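Local atomic coordinates of cystathionine gamma-synthase (Xanthomonas oryzae pv. oryzae KACC 10331, PDB entry 6LGO), a protein that probably joins cysteine to an activated homoserine ester to form cystathionine, using pyridoxal phosphate, and is also assigned cystathionine gamma-lyase activity. Residues Ser189-Lys194 with Arg257-Arg262; Thr208-Gly213 with Glu336-Val341. The protein carries 1 engineered substitution. All coordinates share one frame; numbering follows the deposited sequence.

Contact 1 (Ser189-Lys194 with Arg257-Arg262); sequences SPALQK and RTLDAR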
ATOM      1  N   SER A 189     -25.215  -3.694   7.018  1.00 21.41           N
ATOM      2  CA  SER A 189     -24.357  -4.387   6.015  1.00 21.03           C
ATOM      3  C   SER A 189     -25.231  -5.424   5.352  1.00 21.26           C
ATOM      4  O   SER A 189     -26.304  -5.793   5.845  1.00 22.95           O
ATOM      5  CB  SER A 189     -23.125  -5.040   6.614  1.00 19.75           C
ATOM      6  OG  SER A 189     -23.397  -6.381   7.072  1.00 19.96           O
ATOM      7  N   PRO A 190     -24.725  -6.037   4.293  1.00 21.94           N
ATOM      8  CA  PRO A 190     -25.455  -7.109   3.643  1.00 23.45           C
ATOM      9  C   PRO A 190     -25.650  -8.354   4.516  1.00 23.88           C
ATOM     10  O   PRO A 190     -26.457  -9.123   4.238  1.00 22.18           O
ATOM     11  CB  PRO A 190     -24.534  -7.493   2.479  1.00 24.36           C
ATOM     12  CG  PRO A 190     -23.787  -6.209   2.187  1.00 23.88           C
ATOM     13  CD  PRO A 190     -23.501  -5.646   3.564  1.00 24.48           C
ATOM     14  N   ALA A 191     -24.795  -8.563   5.483  1.00 25.12           N
ATOM     15  CA  ALA A 191     -24.849  -9.779   6.302  1.00 26.44           C
ATOM     16  C   ALA A 191     -26.065  -9.703   7.237  1.00 26.33           C
ATOM     17  O   ALA A 191     -26.399 -10.765   7.707  1.00 25.01           O
ATOM     18  CB  ALA A 191     -23.581  -9.900   7.096  1.00 26.79           C
ATOM     19  N   LEU A 192     -26.648  -8.513   7.518  1.00 24.73           N
ATOM     20  CA  LEU A 192     -27.751  -8.414   8.492  1.00 23.35           C
ATOM     21  C   LEU A 192     -29.062  -7.895   7.853  1.00 24.65           C
ATOM     22  O   LEU A 192     -30.099  -7.981   8.555  1.00 25.56           O
ATOM     23  CB  LEU A 192     -27.355  -7.545   9.687  1.00 23.46           C
ATOM     24  CG  LEU A 192     -26.230  -8.080  10.559  1.00 24.34           C
ATOM     25  CD1 LEU A 192     -25.970  -7.164  11.734  1.00 23.04           C
ATOM     26  CD2 LEU A 192     -26.522  -9.506  11.064  1.00 24.85           C
ATOM     27  N   GLN A 193     -29.106  -7.523   6.570  1.00 23.61           N
ATOM     28  CA  GLN A 193     -30.322  -7.014   5.908  1.00 25.35           C
ATOM     29  C   GLN A 193     -30.025  -7.044   4.432  1.00 26.82           C
ATOM     30  O   GLN A 193     -28.930  -6.510   4.049  1.00 26.46           O
ATOM     31  CB  GLN A 193     -30.655  -5.566   6.321  1.00 25.79           C
ATOM     32  CG  GLN A 193     -31.986  -5.041   5.787  1.00 24.74           C
ATOM     33  CD  GLN A 193     -32.396  -3.755   6.477  1.00 25.44           C
ATOM     34  OE1 GLN A 193     -31.723  -2.730   6.238  1.00 28.12           O
ATOM     35  NE2 GLN A 193     -33.434  -3.787   7.337  1.00 21.85           N
ATOM     36  N   LYS A 194     -30.999  -7.523   3.675  1.00 28.18           N
ATOM     37  CA  LYS A 194     -30.919  -7.544   2.210  1.00 30.21           C
ATOM     38  C   LYS A 194     -32.121  -6.852   1.588  1.00 28.28           C
ATOM     39  O   LYS A 194     -33.055  -7.497   1.131  1.00 26.99           O
ATOM     40  CB  LYS A 194     -30.969  -8.981   1.745  1.00 33.24           C
ATOM     41  CG  LYS A 194     -29.742  -9.873   1.916  1.00 35.22           C
ATOM     42  CD  LYS A 194     -29.555 -10.550   0.586  1.00 36.99           C
ATOM     43  CE  LYS A 194     -29.448 -12.028   0.618  1.00 39.03           C
ATOM     44  NZ  LYS A 194     -29.710 -12.432  -0.774  1.00 40.84           N
ATOM     45  N   ARG A 257     -13.796 -10.013   4.236  1.00 21.24           N
ATOM     46  CA  ARG A 257     -13.568 -11.436   4.518  1.00 22.62           C
ATOM     47  C   ARG A 257     -13.865 -11.742   5.994  1.00 22.35           C
ATOM     48  O   ARG A 257     -14.089 -12.962   6.267  1.00 21.89           O
ATOM     49  CB  ARG A 257     -12.142 -11.873   4.225  1.00 22.83           C
ATOM     50  CG  ARG A 257     -11.720 -11.730   2.759  1.00 24.88           C
ATOM     51  CD  ARG A 257     -10.411 -12.497   2.476  1.00 26.65           C
ATOM     52  NE  ARG A 257      -9.792 -11.978   1.326  1.00 28.70           N
ATOM     53  CZ  ARG A 257     -10.308 -12.079   0.106  1.00 34.35           C
ATOM     54  NH1 ARG A 257     -11.423 -12.770  -0.132  1.00 33.51           N
ATOM     55  NH2 ARG A 257      -9.681 -11.466  -0.899  1.00 37.26           N
ATOM     56  N   THR A 258     -13.804 -10.757   6.906  1.00 20.26           N
ATOM     57  CA  THR A 258     -14.094 -10.992   8.341  1.00 20.85           C
ATOM     58  C   THR A 258     -15.454 -10.396   8.784  1.00 22.65           C
ATOM     59  O   THR A 258     -15.746 -10.455   9.997  1.00 24.08           O
ATOM     60  CB  THR A 258     -12.986 -10.470   9.248  1.00 19.20           C
ATOM     61  OG1 THR A 258     -12.733  -9.083   9.029  1.00 18.45           O
ATOM     62  CG2 THR A 258     -11.775 -11.340   9.099  1.00 19.05           C
ATOM     63  N   LEU A 259     -16.281  -9.875   7.874  1.00 22.68           N
ATOM     64  CA  LEU A 259     -17.596  -9.266   8.212  1.00 23.83           C
ATOM     65  C   LEU A 259     -18.467 -10.186   9.092  1.00 23.28           C
ATOM     66  O   LEU A 259     -18.874  -9.670  10.147  1.00 20.97           O
ATOM     67  CB  LEU A 259     -18.327  -8.849   6.933  1.00 23.61           C
ATOM     68  CG  LEU A 259     -19.691  -8.213   7.139  1.00 22.51           C
ATOM     69  CD1 LEU A 259     -19.584  -6.910   7.884  1.00 22.07           C
ATOM     70  CD2 LEU A 259     -20.366  -7.986   5.782  1.00 23.37           C
ATOM     71  N   ASP A 260     -18.724 -11.439   8.683  1.00 24.94           N
ATOM     72  CA  ASP A 260     -19.580 -12.427   9.409  1.00 28.78           C
ATOM     73  C   ASP A 260     -18.928 -12.744  10.778  1.00 26.04           C
ATOM     74  O   ASP A 260     -19.592 -12.578  11.792  1.00 24.03           O
ATOM     75  CB  ASP A 260     -20.058 -13.615   8.534  1.00 33.69           C
ATOM     76  CG  ASP A 260     -20.980 -13.148   7.346  1.00 44.35           C
ATOM     77  OD1 ASP A 260     -22.293 -13.110   7.528  1.00 43.88           O
ATOM     78  OD2 ASP A 260     -20.447 -12.798   6.142  1.00 52.20           O
ATOM     79  N   ALA A 261     -17.647 -13.027  10.837  1.00 24.69           N
ATOM     80  CA  ALA A 261     -16.902 -13.222  12.100  1.00 23.38           C
ATOM     81  C   ALA A 261     -16.973 -11.965  12.963  1.00 22.38           C
ATOM     82  O   ALA A 261     -17.235 -12.117  14.171  1.00 20.64           O
ATOM     83  CB  ALA A 261     -15.475 -13.603  11.826  1.00 23.71           C
ATOM     84  N   ARG A 262     -16.699 -10.778  12.401  1.00 22.12           N
ATOM     85  CA  ARG A 262     -16.764  -9.526  13.213  1.00 21.04           C
ATOM     86  C   ARG A 262     -18.188  -9.361  13.787  1.00 20.53           C
ATOM     87  O   ARG A 262     -18.321  -9.038  14.972  1.00 20.71           O
ATOM     88  CB  ARG A 262     -16.341  -8.321  12.364  1.00 20.83           C
ATOM     89  CG  ARG A 262     -14.832  -8.194  12.337  1.00 21.27           C
ATOM     90  CD  ARG A 262     -14.309  -7.140  11.429  1.00 20.98           C
ATOM     91  NE  ARG A 262     -14.598  -7.207   9.990  1.00 21.58           N
ATOM     92  CZ  ARG A 262     -15.523  -6.467   9.349  1.00 21.34           C
ATOM     93  NH1 ARG A 262     -16.340  -5.659  10.014  1.00 22.57           N
ATOM     94  NH2 ARG A 262     -15.605  -6.468   8.039  1.00 21.61           N
TER
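Ala191, in the turn at the start of 189-194, comes closest to the first turn of helix 259-277 at Asp260, with 6.7 Å between their CA atoms, a spacing bridged mainly by Leu259 and, at its side, Asp260. With CG anti to the backbone N (chi1 180°), Leu259 reaches out from the helix and points CD2 at the turn, with CD1 beside the Ser189 hydroxyl. CD2 lies 3.7 Å from Ser189 OG and 4.0 Å from Ala191 CB, while CD1 is 3.9 Å from the same OG. Ser189 OG nevertheless has a polar role, since it accepts from Ala191 N at 3.0 Å and so closes an ST turn. The loop follows strand 180-184 of the seven-stranded sheet in this pyridoxal-phosphate fold, and the helix lies in sequence between that sheet and the C-terminal five-stranded one. Further out, Asp260 bends its carboxylate back to the loop, OD1 meeting Ala191 CB at 3.5 Å without a hydrogen bond. Behind Leu259 lies the Arg262 guanidinium, with Leu259 CA against one face, toward its rim, and an in-plane bond of 2.8 Å from NE to Thr258 OG1.

Contact 2 (Thr208-Gly213 with Glu336-Val341); sequences TKYING and ESLGGV. With EBO ((2~{S})-2-azanyl-4-[(3~{S})-3-[(~{E})-[2-methyl-3-oxidanyl-5-(phosphonomethyl)pyridin-4-yl]methylideneamino]-4-oxidanyl-4-oxidanylidene-butyl]sulfanyl-butanoic acid), chain E.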
ATOM      1  N   THR A 208     -17.015   2.456   4.163  1.00 20.77           N
ATOM      2  CA  THR A 208     -16.230   2.984   5.290  1.00 19.97           C
ATOM      3  C   THR A 208     -16.618   2.224   6.562  1.00 19.79           C
ATOM      4  O   THR A 208     -15.774   2.173   7.519  1.00 18.82           O
ATOM      5  CB  THR A 208     -16.477   4.476   5.465  1.00 19.76           C
ATOM      6  OG1 THR A 208     -16.404   5.132   4.181  1.00 22.87           O
ATOM      7  CG2 THR A 208     -15.551   5.055   6.486  1.00 19.28           C
ATOM      8  N   LYS A 209     -17.873   1.804   6.687  1.00 20.40           N
ATOM      9  CA  LYS A 209     -18.354   1.288   7.989  1.00 21.97           C
ATOM     10  C   LYS A 209     -18.043  -0.204   8.116  1.00 21.61           C
ATOM     11  O   LYS A 209     -16.886  -0.520   8.106  1.00 24.44           O
ATOM     12  CB  LYS A 209     -19.783   1.733   8.270  1.00 23.22           C
ATOM     13  CG  LYS A 209     -20.042   3.186   7.951  1.00 24.58           C
ATOM     14  CD  LYS A 209     -18.975   4.223   8.409  1.00 27.08           C
ATOM     15  CE  LYS A 209     -19.503   5.618   8.085  1.00 28.41           C
ATOM     16  NZ  LYS A 209     -18.376   6.558   8.105  1.00 31.52           N
ATOM     17  N   TYR A 210     -19.019  -1.049   8.380  1.00 21.68           N
ATOM     18  CA  TYR A 210     -18.828  -2.486   8.660  1.00 20.92           C
ATOM     19  C   TYR A 210     -18.146  -3.249   7.525  1.00 20.49           C
ATOM     20  O   TYR A 210     -17.420  -4.205   7.760  1.00 20.17           O
ATOM     21  CB  TYR A 210     -20.196  -3.102   8.882  1.00 21.38           C
ATOM     22  CG  TYR A 210     -20.786  -2.720  10.215  1.00 21.05           C
ATOM     23  CD1 TYR A 210     -20.253  -3.234  11.397  1.00 20.96           C
ATOM     24  CD2 TYR A 210     -21.810  -1.784  10.311  1.00 20.43           C
ATOM     25  CE1 TYR A 210     -20.761  -2.889  12.644  1.00 21.56           C
ATOM     26  CE2 TYR A 210     -22.308  -1.392  11.556  1.00 20.12           C
ATOM     27  CZ  TYR A 210     -21.792  -1.952  12.720  1.00 21.94           C
ATOM     28  OH  TYR A 210     -22.324  -1.594  13.942  1.00 23.47           O
ATOM     29  N   ILE A 211     -18.430  -2.923   6.274  1.00 20.29           N
ATOM     30  CA  ILE A 211     -17.949  -3.791   5.175  1.00 19.75           C
ATOM     31  C   ILE A 211     -16.395  -3.788   5.222  1.00 21.21           C
ATOM     32  O   ILE A 211     -15.776  -4.860   5.310  1.00 20.61           O
ATOM     33  CB  ILE A 211     -18.508  -3.307   3.827  1.00 18.87           C
ATOM     34  CG1 ILE A 211     -19.974  -3.675   3.669  1.00 19.33           C
ATOM     35  CG2 ILE A 211     -17.686  -3.856   2.672  1.00 17.87           C
ATOM     36  CD1 ILE A 211     -20.636  -2.845   2.615  1.00 21.01           C
ATOM     37  N   ASN A 212     -15.788  -2.606   5.222  1.00 20.41           N
ATOM     38  CA  ASN A 212     -14.339  -2.464   5.466  1.00 21.68           C
ATOM     39  C   ASN A 212     -13.948  -2.884   6.878  1.00 22.18           C
ATOM     40  O   ASN A 212     -12.987  -3.682   7.022  1.00 22.62           O
ATOM     41  CB  ASN A 212     -13.791  -1.069   5.190  1.00 21.25           C
ATOM     42  CG  ASN A 212     -12.293  -1.032   5.316  1.00 22.19           C
ATOM     43  OD1 ASN A 212     -11.745  -0.287   6.154  1.00 25.05           O
ATOM     44  ND2 ASN A 212     -11.639  -1.867   4.550  1.00 20.73           N
ATOM     45  N   GLY A 213     -14.565  -2.297   7.887  1.00 22.47           N
ATOM     46  CA  GLY A 213     -14.458  -2.839   9.266  1.00 20.81           C
ATOM     47  C   GLY A 213     -13.272  -2.314  10.059  1.00 21.02           C
ATOM     48  O   GLY A 213     -13.171  -2.615  11.266  1.00 22.40           O
ATOM     49  N   GLU A 336     -15.891  10.449  14.962  1.00 25.71           N
ATOM     50  CA  GLU A 336     -16.861  10.101  13.907  1.00 26.88           C
ATOM     51  C   GLU A 336     -16.661   8.683  13.378  1.00 25.93           C
ATOM     52  O   GLU A 336     -15.623   8.050  13.648  1.00 24.90           O
ATOM     53  CB  GLU A 336     -16.799  11.190  12.847  1.00 28.58           C
ATOM     54  CG  GLU A 336     -17.920  12.197  13.137  1.00 35.59           C
ATOM     55  CD  GLU A 336     -17.495  13.609  12.991  1.00 38.37           C
ATOM     56  OE1 GLU A 336     -18.340  14.504  13.277  1.00 41.13           O
ATOM     57  OE2 GLU A 336     -16.322  13.789  12.574  1.00 47.02           O
ATOM     58  N   SER A 337     -17.651   8.247  12.614  1.00 25.22           N
ATOM     59  CA  SER A 337     -17.702   6.980  11.880  1.00 24.23           C
ATOM     60  C   SER A 337     -18.234   5.854  12.790  1.00 24.19           C
ATOM     61  O   SER A 337     -18.564   6.135  13.988  1.00 24.53           O
ATOM     62  CB  SER A 337     -16.342   6.675  11.298  1.00 23.76           C
ATOM     63  OG  SER A 337     -16.489   5.705  10.309  1.00 24.67           O
ATOM     64  N   LEU A 338     -18.217   4.615  12.283  1.00 21.12           N
ATOM     65  CA  LEU A 338     -18.917   3.511  12.940  1.00 23.51           C
ATOM     66  C   LEU A 338     -18.544   2.254  12.169  1.00 23.25           C
ATOM     67  O   LEU A 338     -17.859   2.380  11.156  1.00 24.82           O
ATOM     68  CB  LEU A 338     -20.447   3.750  12.942  1.00 24.51           C
ATOM     69  CG  LEU A 338     -21.084   3.869  11.533  1.00 24.62           C
ATOM     70  CD1 LEU A 338     -21.966   2.693  11.213  1.00 24.51           C
ATOM     71  CD2 LEU A 338     -21.880   5.143  11.377  1.00 25.66           C
ATOM     72  N   GLY A 339     -18.865   1.103  12.727  1.00 21.74           N
ATOM     73  CA  GLY A 339     -18.690  -0.189  12.062  1.00 22.36           C
ATOM     74  C   GLY A 339     -17.272  -0.692  12.077  1.00 22.04           C
ATOM     75  O   GLY A 339     -17.004  -1.716  11.385  1.00 23.68           O
ATOM     76  N   GLY A 340     -16.391  -0.021  12.792  1.00 21.59           N
ATOM     77  CA  GLY A 340     -14.999  -0.499  12.929  1.00 22.67           C
ATOM     78  C   GLY A 340     -14.883  -1.541  14.069  1.00 21.85           C
ATOM     79  O   GLY A 340     -15.749  -1.550  14.963  1.00 19.71           O
ATOM     80  N   VAL A 341     -13.824  -2.323  14.058  1.00 20.24           N
ATOM     81  CA  VAL A 341     -13.504  -3.267  15.156  1.00 21.74           C
ATOM     82  C   VAL A 341     -13.279  -2.487  16.466  1.00 22.46           C
ATOM     83  O   VAL A 341     -13.550  -3.045  17.524  1.00 20.22           O
ATOM     84  CB  VAL A 341     -12.304  -4.135  14.769  1.00 21.23           C
ATOM     85  CG1 VAL A 341     -12.630  -5.047  13.609  1.00 21.60           C
ATOM     86  CG2 VAL A 341     -11.121  -3.285  14.413  1.00 20.84           C
TER
HETATM   87  O6  EBO E 501     -22.512   8.887  11.013  1.00 30.28           O
HETATM   88  C15 EBO E 501     -21.255   8.808  10.775  1.00 27.65           C
HETATM   89  O5  EBO E 501     -20.375   8.694  11.636  1.00 27.76           O
HETATM   90  C8  EBO E 501     -20.654   8.873   9.426  1.00 28.03           C
HETATM   91  C9  EBO E 501     -19.628  10.055   9.154  1.00 29.34           C
HETATM   92  C10 EBO E 501     -19.804  11.344  10.033  1.00 30.86           C
HETATM   93  S   EBO E 501     -18.563  12.356   9.439  1.00 41.64           S
HETATM   94  C11 EBO E 501     -19.389  13.840   9.750  1.00 39.87           C
HETATM   95  C12 EBO E 501     -18.390  14.941   9.752  1.00 35.65           C
HETATM   96  C13 EBO E 501     -17.793  15.427   8.461  1.00 31.90           C
HETATM   97  C14 EBO E 501     -18.772  15.857   7.418  1.00 32.20           C
HETATM   98  O4  EBO E 501     -19.319  15.009   6.724  1.00 32.42           O
HETATM   99  O3  EBO E 501     -19.017  17.024   7.154  1.00 32.66           O
HETATM  100  N2  EBO E 501     -16.961  16.500   8.990  1.00 28.32           N
HETATM  101  N1  EBO E 501     -21.734   8.533   8.450  1.00 28.44           N
HETATM  102  C7  EBO E 501     -21.574   8.339   7.225  1.00 26.79           C
HETATM  103  C3  EBO E 501     -22.618   7.831   6.340  1.00 25.34           C
HETATM  104  C2  EBO E 501     -23.764   7.208   6.912  1.00 23.96           C
HETATM  105  O7  EBO E 501     -23.968   7.107   8.272  1.00 25.69           O
HETATM  106  C4  EBO E 501     -22.437   7.888   4.858  1.00 24.90           C
HETATM  107  C6  EBO E 501     -21.237   8.315   3.979  1.00 21.40           C
HETATM  108  P   EBO E 501     -19.352   8.154   3.899  1.00 23.92           P
HETATM  109  O2  EBO E 501     -18.386   7.088   3.517  1.00 22.59           O
HETATM  110  O1  EBO E 501     -18.977   9.149   2.723  1.00 18.45           O
HETATM  111  O   EBO E 501     -18.610   8.897   5.065  1.00 19.72           O
HETATM  112  C5  EBO E 501     -23.674   7.392   4.227  1.00 24.31           C
HETATM  113  N   EBO E 501     -24.789   6.797   4.729  1.00 23.48           N
HETATM  114  C1  EBO E 501     -24.844   6.731   6.051  1.00 24.63           C
HETATM  115  C   EBO E 501     -25.930   6.088   6.818  1.00 22.22           C
HETATM  116  O   HOH W   1     -14.596   3.762   9.895  1.00 26.56           O
HETATM  117  O   HOH W   2     -15.973  -4.225  12.271  1.00 18.15           O
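Lys209 and Ser337 meet through their torsions: the lysine has CG beside the backbone N (chi1 -44°), a bend at chi2 (-44°), then an extended end, and Ser337 swings OG anti to its own backbone N (chi1 -163°). NZ consequently donates to Ser337 OG at 3.0 Å, although Tyr57 OH of a neighbouring subunit is its stronger polar partner. A water 2.7 Å from Ser337 OG also donates to Thr208 O, bridging the two loops. Along its aliphatic part the lysine crosses Leu338 at about a right angle, CB and CG against CG and CD1 of the leucine, whose other methyl, CD2, packs on the carboxylate carbon of the ligand.

Beyond the pocket the loops run almost backbone to backbone. Gly339 CA sits 3.4 Å from the Tyr210 ring centroid, squarely over one face, in a CH-pi contact, and the glycine brings its bare backbone up to the Lys209-Tyr210 peptide. Gly339 O receives CA-H contacts from Tyr210 and Gly213 as well as a water hydrogen bond, and Val341 N closes the far end by donating to Gly213 O at 2.9 Å.

The ligand is an external aldimine between the cofactor and homolanthionine, the four-carbon/four-carbon thioether one methylene longer than cystathionine, and it occupies the site of a fold-type I enzyme. Thr208 OG1 grips its phosphonate oxygen O2 at 2.9 Å, Ser337 N holds carboxylate oxygen O5 at 2.9 Å, and Glu336 lies alongside the thioether chain. Lys209, the predicted Schiff-base residue, is therefore displaced from the cofactor by the amino acid; NZ stands 3.5 Å from ligand C8, the alpha carbon, a position consistent with proton transfer at that carbon, as in related enzymes.

The two contacts interleave along the chain, each pairing a loop of the seven-stranded sheet region with a later segment, and their centres are 12 Å apart. Helix 259-277 joins them. Arg262 of contact 1 probably donates from NH1 to Tyr210 O of contact 2, 2.9 Å away, and its CD packs on Val341 CG1 at 3.5 Å, so a single arginine touches both loops of contact 2. Leu259 CD1 packs 3.5 Å from Tyr210 O. Contact 2 borders the external aldimine directly, whereas the Ser189 side chain in contact 1 remains about 11 Å from it, behind the loop that carries Lys209. Both contacts also touch the second subunit.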